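Local coordinates for odorant-binding protein 2a (PDB 4RUN) that binds and carries small hydrophobic volatile molecules, with a higher affinity for aldehydes and large fatty acids, as a monomeric lipocalin of nasal mucus, at residues 94-99 with 126-131; 23-28 with 108-113; 8-13 with 45-50. The protein carries 2 engineered substitutions. One frame throughout, in Å; residues are numbered along the deposited sequence.

Contact 1 (94-99 with 126-131); sequences DYVFYS and EEFKKL. Engineered in segment 94-99: Ser99 (natural residue Cys).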
loop_
_atom_site.group_PDB
_atom_site.type_symbol
_atom_site.label_atom_id
_atom_site.label_comp_id
_atom_site.label_asym_id
_atom_site.label_seq_id
_atom_site.Cartn_x
_atom_site.Cartn_y
_atom_site.Cartn_z
ATOM N N ASP A 94 -9.067 -5.562 8.339
ATOM C CA ASP A 94 -8.026 -5.046 7.472
ATOM C C ASP A 94 -7.936 -3.540 7.597
ATOM O O ASP A 94 -8.783 -2.892 8.222
ATOM C CB ASP A 94 -8.305 -5.417 6.014
ATOM C CG ASP A 94 -8.157 -6.895 5.744
ATOM O OD1 ASP A 94 -7.428 -7.590 6.467
ATOM O OD2 ASP A 94 -8.774 -7.387 4.794
ATOM N N TYR A 95 -6.893 -2.994 6.991
ATOM C CA TYR A 95 -6.629 -1.572 7.008
ATOM C C TYR A 95 -6.498 -1.099 5.569
ATOM O O TYR A 95 -6.314 -1.910 4.659
ATOM C CB TYR A 95 -5.321 -1.296 7.729
ATOM C CG TYR A 95 -5.336 -1.443 9.229
ATOM C CD1 TYR A 95 -5.203 -2.687 9.831
ATOM C CD2 TYR A 95 -5.416 -0.327 10.044
ATOM C CE1 TYR A 95 -5.175 -2.814 11.213
ATOM C CE2 TYR A 95 -5.398 -0.439 11.417
ATOM C CZ TYR A 95 -5.274 -1.683 12.003
ATOM O OH TYR A 95 -5.253 -1.791 13.383
ATOM N N VAL A 96 -6.564 0.215 5.385
ATOM C CA VAL A 96 -6.256 0.835 4.101
ATOM C C VAL A 96 -4.984 1.660 4.207
ATOM O O VAL A 96 -4.800 2.404 5.160
ATOM C CB VAL A 96 -7.391 1.734 3.623
ATOM C CG1 VAL A 96 -6.985 2.492 2.370
ATOM C CG2 VAL A 96 -8.619 0.887 3.363
ATOM N N PHE A 97 -4.110 1.493 3.222
ATOM C CA PHE A 97 -2.852 2.205 3.148
ATOM C C PHE A 97 -3.011 3.176 1.996
ATOM O O PHE A 97 -2.999 2.790 0.835
ATOM C CB PHE A 97 -1.743 1.195 2.896
ATOM C CG PHE A 97 -0.388 1.782 2.700
ATOM C CD1 PHE A 97 0.019 2.238 1.440
ATOM C CD2 PHE A 97 0.519 1.802 3.747
ATOM C CE1 PHE A 97 1.291 2.741 1.250
ATOM C CE2 PHE A 97 1.794 2.301 3.559
ATOM C CZ PHE A 97 2.181 2.771 2.309
ATOM N N TYR A 98 -3.197 4.439 2.337
ATOM C CA TYR A 98 -3.486 5.486 1.370
ATOM C C TYR A 98 -2.234 6.331 1.254
ATOM O O TYR A 98 -1.647 6.679 2.277
ATOM C CB TYR A 98 -4.675 6.308 1.887
ATOM C CG TYR A 98 -5.190 7.369 0.946
ATOM C CD1 TYR A 98 -5.607 7.046 -0.344
ATOM C CD2 TYR A 98 -5.297 8.708 1.359
ATOM C CE1 TYR A 98 -6.089 8.027 -1.210
ATOM C CE2 TYR A 98 -5.783 9.699 0.503
ATOM C CZ TYR A 98 -6.179 9.356 -0.783
ATOM O OH TYR A 98 -6.666 10.335 -1.628
ATOM N N SER A 99 -1.781 6.613 0.035
ATOM C CA SER A 99 -0.587 7.432 -0.148
ATOM C C SER A 99 -0.845 8.594 -1.101
ATOM O O SER A 99 -1.553 8.459 -2.102
ATOM C CB SER A 99 0.594 6.583 -0.644
ATOM O OG SER A 99 0.606 6.440 -2.061
ATOM N N GLU A 126 -15.206 -5.248 -0.953
ATOM C CA GLU A 126 -16.311 -4.345 -1.198
ATOM C C GLU A 126 -16.245 -3.075 -0.357
ATOM O O GLU A 126 -16.589 -1.995 -0.833
ATOM C CB GLU A 126 -17.612 -5.049 -0.863
ATOM C CG GLU A 126 -18.680 -4.811 -1.891
ATOM C CD GLU A 126 -18.394 -5.567 -3.154
ATOM O OE1 GLU A 126 -18.406 -6.806 -3.085
ATOM O OE2 GLU A 126 -18.163 -4.927 -4.190
ATOM N N GLU A 127 -15.861 -3.218 0.904
ATOM C CA GLU A 127 -15.687 -2.053 1.779
ATOM C C GLU A 127 -14.552 -1.174 1.264
ATOM O O GLU A 127 -14.643 0.055 1.313
ATOM C CB GLU A 127 -15.384 -2.476 3.216
ATOM C CG GLU A 127 -16.550 -3.121 3.918
ATOM C CD GLU A 127 -17.754 -2.212 3.978
ATOM O OE1 GLU A 127 -18.843 -2.678 3.569
ATOM O OE2 GLU A 127 -17.616 -1.047 4.429
ATOM N N PHE A 128 -13.501 -1.827 0.767
ATOM C CA PHE A 128 -12.393 -1.151 0.136
ATOM C C PHE A 128 -12.854 -0.324 -1.052
ATOM O O PHE A 128 -12.499 0.834 -1.175
ATOM C CB PHE A 128 -11.385 -2.172 -0.337
ATOM C CG PHE A 128 -10.177 -1.571 -0.986
ATOM C CD1 PHE A 128 -9.343 -0.748 -0.259
ATOM C CD2 PHE A 128 -9.856 -1.852 -2.307
ATOM C CE1 PHE A 128 -8.212 -0.209 -0.832
ATOM C CE2 PHE A 128 -8.720 -1.313 -2.892
ATOM C CZ PHE A 128 -7.898 -0.490 -2.142
ATOM N N LYS A 129 -13.662 -0.928 -1.912
ATOM C CA LYS A 129 -14.217 -0.244 -3.071
ATOM C C LYS A 129 -15.038 0.965 -2.639
ATOM O O LYS A 129 -14.840 2.061 -3.149
ATOM C CB LYS A 129 -15.080 -1.224 -3.851
ATOM C CG LYS A 129 -15.828 -0.666 -5.041
ATOM C CD LYS A 129 -16.513 -1.827 -5.757
ATOM C CE LYS A 129 -17.773 -1.404 -6.493
ATOM N NZ LYS A 129 -18.652 -2.575 -6.781
ATOM N N LYS A 130 -15.972 0.753 -1.718
ATOM C CA LYS A 130 -16.797 1.840 -1.152
ATOM C C LYS A 130 -15.949 2.988 -0.629
ATOM O O LYS A 130 -16.235 4.146 -0.897
ATOM C CB LYS A 130 -17.655 1.322 0.010
ATOM C CG LYS A 130 -18.773 0.387 -0.381
ATOM C CD LYS A 130 -19.208 -0.419 0.838
ATOM C CE LYS A 130 -20.649 -0.894 0.731
ATOM N NZ LYS A 130 -20.812 -2.240 1.347
ATOM N N LEU A 131 -14.926 2.665 0.152
ATOM C CA LEU A 131 -14.073 3.693 0.734
ATOM C C LEU A 131 -13.267 4.397 -0.362
ATOM O O LEU A 131 -13.097 5.617 -0.363
ATOM C CB LEU A 131 -13.145 3.081 1.782
ATOM C CG LEU A 131 -12.059 3.997 2.378
ATOM C CD1 LEU A 131 -11.631 3.495 3.758
ATOM C CD2 LEU A 131 -10.850 4.143 1.452
#
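Val96 meets Phe128 and Leu131 through a single methyl, and the contact between strand and helix is wholly apolar. CG2 of Val96 lies 4.0 Å from CD1 of Phe128, at the edge of the phenyl ring and near its plane, so that the methyl touches the rim of the ring and not a face. The same CG2 lies 4.0 Å from CD1 of Leu131, whose side chain runs past the valine in the opposite direction. The valine rotamer accounts for this double use: with CG1 anti to the backbone N (chi1 173°), CG2 stands beside that N and faces the helix. Phe128 and Leu131 are three residues apart, about one helical turn, which puts them on the same face of the helix, and each brings a carbon to that methyl. The two segments bury 131 Å² between them, with Val96 contributing about half.

The charged groups belong to the helix alone. NZ of Lys129 pairs with OE2 of Glu126 at 3.5 Å, and NZ of Lys130 pairs with OE1 of Glu127 at 3.0 Å, the second approaching 37° out of the carboxylate plane. Both are salt bridges spaced i to i+3 along the helix, and none of the four side chains reaches segment 94-99.

Packing of a helix against the outer wall of the beta-barrel is a hallmark of lipocalins. Here helix 122-134 lies over strand 95-103, Leu89 touches both Val96 and Leu131, and Phe128 also reaches Ile142 of strand 142-143. Strand 95-103 itself is hydrogen-bonded between strands 82-88 and 106-115.

Contact 2 (23-28 with 108-113); sequences KDFPED and RYMGNL. Engineered in segment 108-113: Asn112 (natural residue Lys).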
loop_
_atom_site.group_PDB
_atom_site.type_symbol
_atom_site.label_atom_id
_atom_site.label_comp_id
_atom_site.label_asym_id
_atom_site.label_seq_id
_atom_site.Cartn_x
_atom_site.Cartn_y
_atom_site.Cartn_z
ATOM N N LYS A 23 -6.378 7.732 -12.081
ATOM C CA LYS A 23 -6.424 7.589 -13.532
ATOM C C LYS A 23 -5.220 8.051 -14.360
ATOM O O LYS A 23 -5.184 7.752 -15.551
ATOM C CB LYS A 23 -7.706 8.206 -14.079
ATOM C CG LYS A 23 -8.895 7.358 -13.692
ATOM C CD LYS A 23 -10.099 7.574 -14.584
ATOM C CE LYS A 23 -11.197 6.589 -14.187
ATOM N NZ LYS A 23 -10.923 5.196 -14.650
ATOM N N ASP A 24 -4.256 8.768 -13.777
ATOM C CA ASP A 24 -3.015 9.110 -14.487
ATOM C C ASP A 24 -1.997 7.980 -14.438
ATOM O O ASP A 24 -1.106 7.916 -15.283
ATOM C CB ASP A 24 -2.375 10.364 -13.899
ATOM C CG ASP A 24 -3.298 11.564 -13.930
ATOM O OD1 ASP A 24 -3.906 11.833 -14.993
ATOM O OD2 ASP A 24 -3.389 12.248 -12.891
ATOM N N PHE A 25 -2.126 7.106 -13.437
ATOM C CA PHE A 25 -1.242 5.953 -13.253
ATOM C C PHE A 25 -1.175 5.081 -14.501
ATOM O O PHE A 25 -2.187 4.505 -14.899
ATOM C CB PHE A 25 -1.770 5.096 -12.110
ATOM C CG PHE A 25 -0.763 4.139 -11.566
ATOM C CD1 PHE A 25 0.122 4.518 -10.558
ATOM C CD2 PHE A 25 -0.693 2.853 -12.073
ATOM C CE1 PHE A 25 1.052 3.620 -10.068
ATOM C CE2 PHE A 25 0.235 1.959 -11.596
ATOM C CZ PHE A 25 1.113 2.342 -10.593
ATOM N N PRO A 26 0.015 4.966 -15.111
ATOM C CA PRO A 26 0.144 4.145 -16.317
ATOM C C PRO A 26 -0.103 2.667 -16.059
ATOM O O PRO A 26 0.368 2.123 -15.059
ATOM C CB PRO A 26 1.590 4.372 -16.750
ATOM C CG PRO A 26 2.046 5.594 -16.029
ATOM C CD PRO A 26 1.281 5.632 -14.751
ATOM N N GLU A 27 -0.841 2.020 -16.950
ATOM C CA GLU A 27 -1.177 0.616 -16.782
ATOM C C GLU A 27 0.076 -0.260 -16.763
ATOM O O GLU A 27 0.211 -1.155 -15.932
ATOM C CB GLU A 27 -2.131 0.171 -17.885
ATOM C CG GLU A 27 -2.970 -1.046 -17.524
ATOM C CD GLU A 27 -3.778 -1.563 -18.699
ATOM O OE1 GLU A 27 -3.857 -0.867 -19.735
ATOM O OE2 GLU A 27 -4.331 -2.673 -18.592
ATOM N N ASP A 28 0.996 0.010 -17.690
ATOM C CA ASP A 28 2.319 -0.625 -17.706
ATOM C C ASP A 28 2.972 -0.643 -16.314
ATOM O O ASP A 28 3.777 -1.512 -16.005
ATOM C CB ASP A 28 3.235 0.009 -18.784
ATOM C CG ASP A 28 4.083 1.190 -18.268
ATOM O OD1 ASP A 28 4.002 1.539 -17.078
ATOM O OD2 ASP A 28 4.862 1.772 -19.068
ATOM N N ARG A 108 0.229 12.041 -7.089
ATOM C CA ARG A 108 -0.256 10.683 -7.316
ATOM C C ARG A 108 -0.937 10.132 -6.075
ATOM O O ARG A 108 -0.314 10.084 -5.011
ATOM C CB ARG A 108 0.908 9.763 -7.713
ATOM C CG ARG A 108 0.496 8.330 -8.029
ATOM C CD ARG A 108 1.637 7.570 -8.694
ATOM N NE ARG A 108 1.691 7.802 -10.142
ATOM C CZ ARG A 108 2.740 7.532 -10.917
ATOM N NH1 ARG A 108 3.859 7.022 -10.403
ATOM N NH2 ARG A 108 2.682 7.790 -12.224
ATOM N N TYR A 109 -2.204 9.714 -6.223
ATOM C CA TYR A 109 -2.930 8.980 -5.174
ATOM C C TYR A 109 -2.874 7.491 -5.435
ATOM O O TYR A 109 -2.884 7.047 -6.578
ATOM C CB TYR A 109 -4.417 9.354 -5.094
ATOM C CG TYR A 109 -4.750 10.806 -4.862
ATOM C CD1 TYR A 109 -3.964 11.609 -4.050
ATOM C CD2 TYR A 109 -5.908 11.360 -5.410
ATOM C CE1 TYR A 109 -4.302 12.934 -3.828
ATOM C CE2 TYR A 109 -6.249 12.681 -5.189
ATOM C CZ TYR A 109 -5.442 13.466 -4.399
ATOM O OH TYR A 109 -5.767 14.782 -4.186
ATOM N N MET A 110 -2.862 6.718 -4.357
ATOM C CA MET A 110 -2.755 5.276 -4.465
ATOM C C MET A 110 -3.242 4.653 -3.162
ATOM O O MET A 110 -2.901 5.113 -2.072
ATOM C CB MET A 110 -1.303 4.897 -4.752
ATOM C CG MET A 110 -1.086 3.427 -5.056
ATOM S SD MET A 110 0.662 2.989 -5.219
ATOM C CE MET A 110 1.403 4.531 -5.766
ATOM N N GLY A 111 -4.046 3.606 -3.278
ATOM C CA GLY A 111 -4.624 2.954 -2.119
ATOM C C GLY A 111 -4.322 1.475 -2.124
ATOM O O GLY A 111 -4.310 0.848 -3.168
ATOM N N ASN A 112 -4.071 0.912 -0.952
ATOM C CA ASN A 112 -3.804 -0.507 -0.848
ATOM C C ASN A 112 -4.564 -1.104 0.312
ATOM O O ASN A 112 -4.550 -0.568 1.420
ATOM C CB ASN A 112 -2.309 -0.750 -0.685
ATOM C CG ASN A 112 -1.502 -0.131 -1.805
ATOM O OD1 ASN A 112 -1.523 -0.612 -2.927
ATOM N ND2 ASN A 112 -0.820 0.958 -1.512
ATOM N N LEU A 113 -5.256 -2.198 0.036
ATOM C CA LEU A 113 -5.923 -2.961 1.059
ATOM C C LEU A 113 -4.889 -3.871 1.673
ATOM O O LEU A 113 -4.293 -4.696 0.979
ATOM C CB LEU A 113 -7.057 -3.781 0.450
ATOM C CG LEU A 113 -7.856 -4.630 1.435
ATOM C CD1 LEU A 113 -8.556 -3.743 2.444
ATOM C CD2 LEU A 113 -8.862 -5.483 0.695
#
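The guanidinium of Arg108 is the polar group on which two residues of the loop converge, both by packing: Phe25 over one face near NE, and Pro26 near NH2. CD1 of Phe25 is 3.7 Å from NE of Arg108. That ring carbon sits 3.6 Å above the guanidinium plane, offset toward its rim, while the ring and guanidinium planes stand 66° apart; the geometry is therefore neither a parallel stack nor a perpendicular one. CD of Arg108 approaches the phenyl edge in plane, at 3.9 Å from CD1 of Phe25. Further out, NH2 of Arg108 lies 3.6 Å from CD of Pro26, whose ring crosses the arginine at about a right angle. A bend at chi3 (-84°) in an otherwise extended chain turns the guanidinium toward the loop.

Segment 23-28 belongs to the loop joining strands 12-21 and 33-41, the long first loop of the lipocalin barrel, which in this family lies at the open end, beside the entrance to the ligand cavity. A citrate anion, probably from the crystallisation liquor, takes a weak hydrogen bond from NH1 of Arg108 and lies about 3 Å from the side chain of Met110.

Shortened to an alanine here, the Arg108 side chain would probably leave CD1 of Phe25 and CD of Pro26 without their partner and take away the weak NH1 bond to the citrate. Deeper along the strand, CE of Met110 adds an apolar touch to CE1 of Phe25 at 4.4 Å. Asp22 bridges the two segments: its OD2 accepts a hydrogen bond from N of Tyr109, while its OD1 takes weak ones from N of Asp24 and N of Phe25.

Contact 3 (8-13 with 45-50); sequences EDITGT and GNLEAT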
loop_
_atom_site.group_PDB
_atom_site.type_symbol
_atom_site.label_atom_id
_atom_site.label_comp_id
_atom_site.label_asym_id
_atom_site.label_seq_id
_atom_site.Cartn_x
_atom_site.Cartn_y
_atom_site.Cartn_z
ATOM N N GLU A 8 -2.701 2.633 17.211
ATOM C CA GLU A 8 -2.392 1.673 16.109
ATOM C C GLU A 8 -1.331 0.651 16.519
ATOM O O GLU A 8 -0.680 0.786 17.559
ATOM C CB GLU A 8 -1.899 2.417 14.852
ATOM C CG GLU A 8 -2.848 3.468 14.274
ATOM C CD GLU A 8 -4.026 2.893 13.496
ATOM O OE1 GLU A 8 -4.608 1.882 13.944
ATOM O OE2 GLU A 8 -4.392 3.469 12.443
ATOM N N ASP A 9 -1.194 -0.382 15.692
ATOM C CA ASP A 9 -0.031 -1.270 15.727
ATOM C C ASP A 9 0.269 -1.729 14.296
ATOM O O ASP A 9 -0.626 -2.123 13.540
ATOM C CB ASP A 9 -0.240 -2.468 16.666
ATOM C CG ASP A 9 1.058 -2.952 17.296
ATOM O OD1 ASP A 9 2.128 -2.811 16.665
ATOM O OD2 ASP A 9 0.998 -3.486 18.428
ATOM N N ILE A 10 1.545 -1.650 13.946
ATOM C CA ILE A 10 1.970 -1.481 12.563
ATOM C C ILE A 10 3.137 -2.379 12.097
ATOM O O ILE A 10 3.242 -2.682 10.908
ATOM C CB ILE A 10 2.373 0.001 12.417
ATOM C CG1 ILE A 10 1.260 0.908 12.982
ATOM C CG2 ILE A 10 2.715 0.347 10.979
ATOM C CD1 ILE A 10 1.578 2.386 12.980
ATOM N N THR A 11 4.018 -2.783 13.010
ATOM C CA THR A 11 5.200 -3.583 12.656
ATOM C C THR A 11 4.850 -5.048 12.412
ATOM O O THR A 11 3.796 -5.502 12.814
ATOM C CB THR A 11 6.282 -3.512 13.755
ATOM O OG1 THR A 11 5.780 -4.082 14.966
ATOM C CG2 THR A 11 6.706 -2.070 14.018
ATOM N N GLY A 12 5.751 -5.784 11.766
ATOM C CA GLY A 12 5.527 -7.191 11.416
ATOM C C GLY A 12 5.164 -7.380 9.947
ATOM O O GLY A 12 5.445 -6.524 9.108
ATOM N N THR A 13 4.540 -8.511 9.639
ATOM C CA THR A 13 4.177 -8.843 8.264
ATOM C C THR A 13 2.769 -8.330 7.926
ATOM O O THR A 13 1.850 -8.446 8.734
ATOM C CB THR A 13 4.266 -10.365 8.015
ATOM O OG1 THR A 13 5.618 -10.792 8.167
ATOM C CG2 THR A 13 3.791 -10.733 6.607
ATOM N N GLY A 45 9.795 6.182 16.846
ATOM C CA GLY A 45 8.542 6.014 16.111
ATOM C C GLY A 45 8.712 5.729 14.626
ATOM O O GLY A 45 7.774 5.266 13.979
ATOM N N ASN A 46 9.902 6.001 14.081
ATOM C CA ASN A 46 10.167 5.830 12.653
ATOM C C ASN A 46 10.153 4.372 12.260
ATOM O O ASN A 46 10.601 3.501 13.017
ATOM C CB ASN A 46 11.520 6.429 12.255
ATOM C CG ASN A 46 11.576 7.926 12.453
ATOM O OD1 ASN A 46 10.916 8.465 13.337
ATOM N ND2 ASN A 46 12.362 8.605 11.629
ATOM N N LEU A 47 9.660 4.120 11.054
ATOM C CA LEU A 47 9.470 2.765 10.573
ATOM C C LEU A 47 10.157 2.540 9.244
ATOM O O LEU A 47 10.671 3.463 8.612
ATOM C CB LEU A 47 7.982 2.470 10.426
ATOM C CG LEU A 47 7.126 2.638 11.677
ATOM C CD1 LEU A 47 5.676 2.333 11.346
ATOM C CD2 LEU A 47 7.630 1.755 12.814
ATOM N N GLU A 48 10.161 1.282 8.837
ATOM C CA GLU A 48 10.723 0.891 7.581
ATOM C C GLU A 48 9.918 -0.268 7.064
ATOM O O GLU A 48 9.680 -1.231 7.792
ATOM C CB GLU A 48 12.150 0.459 7.797
ATOM C CG GLU A 48 12.879 0.033 6.547
ATOM C CD GLU A 48 14.243 -0.476 6.901
ATOM O OE1 GLU A 48 14.321 -1.553 7.518
ATOM O OE2 GLU A 48 15.225 0.226 6.606
ATOM N N ALA A 49 9.487 -0.153 5.812
ATOM C CA ALA A 49 8.739 -1.203 5.151
ATOM C C ALA A 49 9.607 -1.776 4.045
ATOM O O ALA A 49 10.202 -1.027 3.281
ATOM C CB ALA A 49 7.446 -0.644 4.580
ATOM N N THR A 50 9.656 -3.101 3.955
ATOM C CA THR A 50 10.433 -3.793 2.919
ATOM C C THR A 50 9.529 -4.760 2.171
ATOM O O THR A 50 8.765 -5.486 2.792
ATOM C CB THR A 50 11.653 -4.553 3.496
ATOM O OG1 THR A 50 11.259 -5.378 4.600
ATOM C CG2 THR A 50 12.703 -3.578 3.959
#
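Leu47 is touched by Ile10 and Thr11, each meeting a different one of its two methyls. CD1 of Leu47 lies 3.6 Å from CG2 of Ile10, and 4.2 Å from the CB of that residue, while CD2 of Leu47 lies 4.1 Å from CG2 of Thr11. Both partners cross the leucine at about a right angle, and its two methyls are divided between two consecutive residues. The branch of Ile10 that does the touching is the one set anti to its own backbone N, whereas CG1 lies beside that N. The buried area is small, 109 Å², and more than half of it belongs to Leu47.

The next shell is aromatic and polar. Phe75 of strand 74-77 touches both Ile10 and Leu47. The backbone of segment 8-13 is fixed by its carbonyls: O of Ile10 accepts a hydrogen bond from NE1 of Trp14, and O of Thr11 and of Thr13 accept from the guanidinium of Arg116. Gly12 and Trp14 form the Gly-X-Trp signature of lipocalins, and an arginine from the last barrel strand region bound to these carbonyls is the family's characteristic arrangement at the closed end.

Leu47 lies on strand 47-55, which is hydrogen-bonded between strands 33-41 and 58-66. Residues 8-11 lead into strand 12-21, which pairs with strand 33-41 from the start, Gly12 bonding through its backbone to Val39.

The three contacts sit on one curled sheet but at different places on it. Contacts 1 and 2, with centres about 14 Å apart, share the pair of strands 95-103 and 106-115: Phe97 N lies 2.8 Å from Asn112 O, a probable hydrogen bond, and Phe128 CE1 packs 3.7 Å from Leu113 N. Contact 3 reaches contact 1 through Glu8, whose OE1 is 3.5 Å from Tyr95 CE2, with about 18 Å between centres. Contacts 2 and 3 lie on opposite sides of the chain's centre, about 23 Å between centres and about 10 Å between nearest atoms. By analogy with other lipocalins, contact 2 lies by the open end, near the bound citrate, contact 3 by the closed end, and contact 1 on the outer wall.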